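Side-chain contacts in signal recognition particle receptor FtsY (PDB 5L3S), which is the archaeal receptor for the signal recognition particle, an SRP-type GTPase-family protein with a helical bundle domain and a P-loop nucleotide-binding domain: residues Met273-Gly276 against Leu282-Phe285; Val171-Ile176 against Leu209-Pro214. All coordinates share one frame; numbering follows the deposited sequence.

Interaction 1. Residues Met273-Gly276 against Leu282-Phe285; sequences MGVG and LIPF. With GNP (phosphoaminophosphonic acid-guanylate ester), chain R.
Met273 and Ile283 face each other as an antiparallel hydrogen-bonded pair, with both side chains on the same side of the sheet. Two nearly straight backbone bonds join them: Met273 N gives its hydrogen to Ile283 O at 2.7 Å, and Ile283 N returns one to Met273 O at 2.9 Å. Leu282 CA makes a CA-H...O contact with Met273 O at 3.3 Å, adding to the N-H bond. Packing is closest on the face that carries the Met273 and Ile283 side chains. The methionine chain runs out extended and then bends at its last torsion (chi3 -61°), which swings the methyl across to the outer end of the isoleucine chain; Met273 CE comes to rest 3.7 Å from Ile283 CD1. The sulfur is left beside the ring of Phe285, at its edge and near its plane, with Met273 SD 4.0 Å from Phe285 CD1, a Met-aromatic contact. Trp289 of helix 287-295 touches both Met273 and Ile283.

Toward the turn the contact thins out. Val275 meets Ile283 almost at a right angle, Val275 CG1 standing 4.2 Å from Ile283 CD1, and both residues remain partly exposed. Leu282 lies on the other side of the sheet, where it packs against Lys120 and Met124 of helix 114-127.

Beyond the strand, the chain borders the guanine base of phosphoaminophosphonic acid-guanylate ester. Gly276 N makes a weak hydrogen bond of 3.3 Å to O6 of this ligand, and the backbone of Gly274 passes close by, Gly274 C lying 3.1 Å from the same O6. The arrangement is a beta hairpin at the edge of the mixed sheet of an SRP-type P-loop domain, its first strand leading into the loop that lines the guanine pocket.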
# COMPACT_ATOMS: atom_id res chain seq x y z
N MET B 273 -11.90 9.59 -1.96
CA MET B 273 -10.46 9.40 -1.92
C MET B 273 -9.82 10.17 -0.77
O MET B 273 -10.13 11.34 -0.55
CB MET B 273 -9.84 9.83 -3.25
CG MET B 273 -10.13 8.85 -4.39
SD MET B 273 -9.55 9.56 -5.90
CE MET B 273 -10.59 11.02 -5.89
N GLY B 274 -8.93 9.50 -0.05
CA GLY B 274 -8.14 10.14 0.98
C GLY B 274 -6.93 10.81 0.38
O GLY B 274 -6.23 10.23 -0.44
N VAL B 275 -6.70 12.06 0.75
CA VAL B 275 -5.60 12.81 0.17
C VAL B 275 -4.73 13.48 1.23
O VAL B 275 -4.17 14.54 1.01
CB VAL B 275 -6.14 13.89 -0.82
CG1 VAL B 275 -6.76 13.23 -2.04
CG2 VAL B 275 -7.15 14.77 -0.12
N GLY B 276 -4.60 12.84 2.39
CA GLY B 276 -3.71 13.35 3.41
C GLY B 276 -4.09 12.78 4.77
O GLY B 276 -4.90 11.86 4.86
N LEU B 282 -10.40 14.39 2.44
CA LEU B 282 -11.25 13.37 1.85
C LEU B 282 -12.04 14.07 0.74
O LEU B 282 -12.66 15.09 0.97
CB LEU B 282 -12.21 12.82 2.90
CG LEU B 282 -13.05 11.59 2.53
CD1 LEU B 282 -12.21 10.35 2.50
CD2 LEU B 282 -14.24 11.42 3.48
N ILE B 283 -12.00 13.53 -0.47
CA ILE B 283 -12.78 14.09 -1.57
C ILE B 283 -13.68 13.04 -2.21
O ILE B 283 -13.35 11.86 -2.21
CB ILE B 283 -11.88 14.76 -2.64
CG1 ILE B 283 -10.84 13.77 -3.16
CG2 ILE B 283 -11.20 16.00 -2.08
CD1 ILE B 283 -10.05 14.30 -4.37
N PRO B 284 -14.84 13.47 -2.75
CA PRO B 284 -15.66 12.47 -3.44
C PRO B 284 -14.99 12.06 -4.74
O PRO B 284 -14.17 12.83 -5.24
CB PRO B 284 -16.97 13.22 -3.73
CG PRO B 284 -16.60 14.67 -3.71
CD PRO B 284 -15.50 14.78 -2.68
N PHE B 285 -15.31 10.88 -5.25
CA PHE B 285 -14.71 10.39 -6.49
C PHE B 285 -15.55 10.86 -7.66
O PHE B 285 -16.78 10.73 -7.65
CB PHE B 285 -14.64 8.86 -6.49
CG PHE B 285 -14.04 8.28 -7.76
CD1 PHE B 285 -12.68 8.09 -7.87
CD2 PHE B 285 -14.86 7.91 -8.83
CE1 PHE B 285 -12.13 7.55 -9.02
CE2 PHE B 285 -14.32 7.38 -9.98
CZ PHE B 285 -12.94 7.19 -10.07
PG GNP R . -4.49 -1.13 10.81
O1G GNP R . -5.68 -0.90 11.72
O2G GNP R . -3.23 -1.51 11.58
O3G GNP R . -4.70 -2.22 9.78
N3B GNP R . -4.19 0.23 10.02
PB GNP R . -5.38 1.09 9.32
O1B GNP R . -6.45 1.32 10.29
O2B GNP R . -5.82 0.38 8.11
O3A GNP R . -4.73 2.40 8.94
PA GNP R . -4.48 3.66 9.78
O1A GNP R . -5.72 4.50 9.86
O2A GNP R . -3.81 3.32 11.07
O5' GNP R . -3.52 4.53 8.90
C5' GNP R . -2.14 4.12 8.60
C4' GNP R . -1.32 5.36 8.27
O4' GNP R . -1.72 5.91 6.96
C3' GNP R . -1.49 6.49 9.26
O3' GNP R . -0.26 7.17 9.39
C2' GNP R . -2.52 7.41 8.57
O2' GNP R . -2.38 8.75 9.00
C1' GNP R . -2.00 7.28 7.13
N9 GNP R . -3.00 7.65 6.14
C8 GNP R . -4.29 7.23 6.02
N7 GNP R . -4.93 7.74 4.99
C5 GNP R . -3.97 8.56 4.39
C6 GNP R . -4.06 9.38 3.25
O6 GNP R . -5.07 9.54 2.54
N1 GNP R . -2.87 10.05 2.98
C2 GNP R . -1.72 9.92 3.74
N2 GNP R . -0.65 10.62 3.37
N3 GNP R . -1.63 9.15 4.82
C4 GNP R . -2.79 8.51 5.09

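Interaction 2. Residues Val171-Ile176 against Leu209-Pro214. With SO4 (sulfate ion), chain Y.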
# COMPACT_ATOMS: atom_id res chain seq x y z
N VAL B 171 -18.38 -5.57 20.79
CA VAL B 171 -18.20 -4.12 20.74
C VAL B 171 -19.21 -3.48 19.77
O VAL B 171 -19.86 -2.49 20.10
CB VAL B 171 -16.77 -3.70 20.37
CG1 VAL B 171 -16.65 -2.17 20.31
CG2 VAL B 171 -15.75 -4.26 21.36
N ALA B 172 -19.34 -4.06 18.58
CA ALA B 172 -20.28 -3.54 17.57
C ALA B 172 -21.73 -3.63 18.03
O ALA B 172 -22.51 -2.69 17.85
CB ALA B 172 -20.09 -4.27 16.22
N PHE B 173 -22.09 -4.77 18.62
CA PHE B 173 -23.42 -4.96 19.18
C PHE B 173 -23.76 -3.87 20.20
O PHE B 173 -24.85 -3.28 20.15
CB PHE B 173 -23.55 -6.35 19.79
CG PHE B 173 -24.92 -6.67 20.32
CD1 PHE B 173 -25.87 -7.24 19.50
CD2 PHE B 173 -25.25 -6.39 21.63
CE1 PHE B 173 -27.15 -7.54 19.98
CE2 PHE B 173 -26.52 -6.68 22.12
CZ PHE B 173 -27.47 -7.25 21.30
N ASP B 174 -22.83 -3.59 21.12
CA ASP B 174 -23.03 -2.58 22.16
C ASP B 174 -23.16 -1.18 21.57
O ASP B 174 -23.96 -0.38 22.02
CB ASP B 174 -21.87 -2.59 23.15
CG ASP B 174 -21.93 -3.74 24.13
OD1 ASP B 174 -22.83 -4.60 24.00
OD2 ASP B 174 -21.07 -3.77 25.04
N ALA B 175 -22.33 -0.90 20.56
CA ALA B 175 -22.36 0.38 19.88
C ALA B 175 -23.70 0.63 19.19
O ALA B 175 -24.28 1.70 19.31
CB ALA B 175 -21.23 0.44 18.85
N ILE B 176 -24.19 -0.36 18.47
CA ILE B 176 -25.49 -0.26 17.81
C ILE B 176 -26.64 -0.11 18.80
O ILE B 176 -27.56 0.70 18.60
CB ILE B 176 -25.71 -1.45 16.86
CG1 ILE B 176 -24.65 -1.42 15.75
CG2 ILE B 176 -27.15 -1.46 16.31
CD1 ILE B 176 -24.61 -2.67 14.91
N LEU B 209 -20.20 -9.00 10.80
CA LEU B 209 -21.25 -8.65 9.84
C LEU B 209 -22.59 -9.27 10.18
O LEU B 209 -23.63 -8.61 10.07
CB LEU B 209 -20.84 -9.07 8.42
CG LEU B 209 -19.63 -8.37 7.81
CD1 LEU B 209 -19.32 -9.01 6.46
CD2 LEU B 209 -19.91 -6.90 7.65
N ARG B 210 -22.58 -10.53 10.60
CA ARG B 210 -23.83 -11.21 10.94
C ARG B 210 -24.51 -10.52 12.11
O ARG B 210 -25.73 -10.42 12.17
CB ARG B 210 -23.60 -12.69 11.24
CG ARG B 210 -23.23 -13.50 10.00
CD ARG B 210 -23.32 -15.00 10.26
NE ARG B 210 -22.19 -15.49 11.04
CZ ARG B 210 -21.06 -15.95 10.52
NH1 ARG B 210 -20.89 -15.97 9.20
NH2 ARG B 210 -20.09 -16.38 11.31
N ILE B 211 -23.70 -10.02 13.03
CA ILE B 211 -24.21 -9.45 14.26
C ILE B 211 -24.60 -7.99 14.07
O ILE B 211 -25.62 -7.55 14.60
CB ILE B 211 -23.19 -9.66 15.41
CG1 ILE B 211 -23.39 -11.05 16.00
CG2 ILE B 211 -23.35 -8.60 16.49
CD1 ILE B 211 -22.12 -11.80 16.30
N ALA B 212 -23.81 -7.27 13.28
CA ALA B 212 -24.05 -5.84 13.07
C ALA B 212 -25.03 -5.53 11.93
O ALA B 212 -25.60 -4.44 11.88
CB ALA B 212 -22.73 -5.12 12.83
N LYS B 213 -25.19 -6.48 11.01
CA LYS B 213 -26.01 -6.31 9.81
C LYS B 213 -25.90 -4.91 9.20
O LYS B 213 -26.87 -4.16 9.19
CB LYS B 213 -27.48 -6.64 10.11
CG LYS B 213 -27.69 -8.06 10.58
CD LYS B 213 -29.16 -8.35 10.84
CE LYS B 213 -29.31 -9.67 11.58
NZ LYS B 213 -28.36 -10.69 11.04
N PRO B 214 -24.71 -4.54 8.70
CA PRO B 214 -24.50 -3.16 8.28
C PRO B 214 -25.34 -2.75 7.08
O PRO B 214 -25.74 -3.59 6.26
CB PRO B 214 -23.00 -3.10 7.95
CG PRO B 214 -22.58 -4.51 7.78
CD PRO B 214 -23.46 -5.31 8.71
S SO4 Y . -23.13 -15.93 6.24
O1 SO4 Y . -24.19 -15.03 5.80
O2 SO4 Y . -23.73 -17.07 6.94
O3 SO4 Y . -22.38 -16.41 5.08
O4 SO4 Y . -22.24 -15.23 7.15
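In Phe173, chi1 (-176°) places CG anti to the backbone N, and a methyl of Ile211 comes in at the ring edge. The isoleucine likewise has its CG2 branch anti to the backbone N, and this methyl does the touching: Ile211 CG2 lies 4.0 Å from Phe173 CB and 4.2 Å from Phe173 CD1, near the plane of the ring. The two side chains meet at about a right angle, a single methyl against the base of the phenylalanine. Both residues are exposed, and this is the outer margin of the contact.

Deeper in, small residues let the helices approach. The backbones are nearest at Phe173 and Ala212, whose CA atoms are 6.2 Å apart, while Ala172 CB points at the other helix and comes within 4.4 Å of Ala212 CB. Ile176 reaches across with its extended CG1 branch, bringing Ile176 CD1 to 3.7 Å from Ala212 CB and to 3.6 Å from Ala212 O. The methyl thus covers both the alanine side chain and its carbonyl at the last turn of the helix. The interface is apolar and small, burying 171 Å² in all.

Polar groups of 209-214 work away from this seam. Lys213, just past the helix with positive phi, runs out extended and bends at its last torsion, which brings NZ to Arg210 O at 2.9 Å, in the carbonyl plane. Arg210 NH1 donates to O4 of a sulfate ion, probably from the crystallisation liquor, at 2.6 Å, the oxygen lying at the guanidinium edge and in its plane; NH2 forms a salt bridge with Glu203.

Helices 168-181 and 199-212 lie side by side on the central sheet: Ala172 and Ala212 both rest on Ile189 of strand 186-191, and Ile176 and Pro214 both touch Val103 of strand 102-107.

Interactions 1 and 2 belong to the same GTPase-family domain but to separate parts of it: their centres are 27 Å apart and their nearest atoms about 18 Å, without touching. They follow one another along the chain, 171-176 with 209-214 being complete before 273-276 begins. The central sheet relates them. Interaction 2 joins two helices over strands 102-107 and 186-191 in its middle, whereas interaction 1 pairs strand 270-274 with the outermost strand of the sheet, 282-284. Interaction 1 contributes Gly274, Val275 and Gly276 to a pocket for phosphoaminophosphonic acid-guanylate ester; in interaction 2 the bound group is a sulfate on Arg210, which points away from the helix contact.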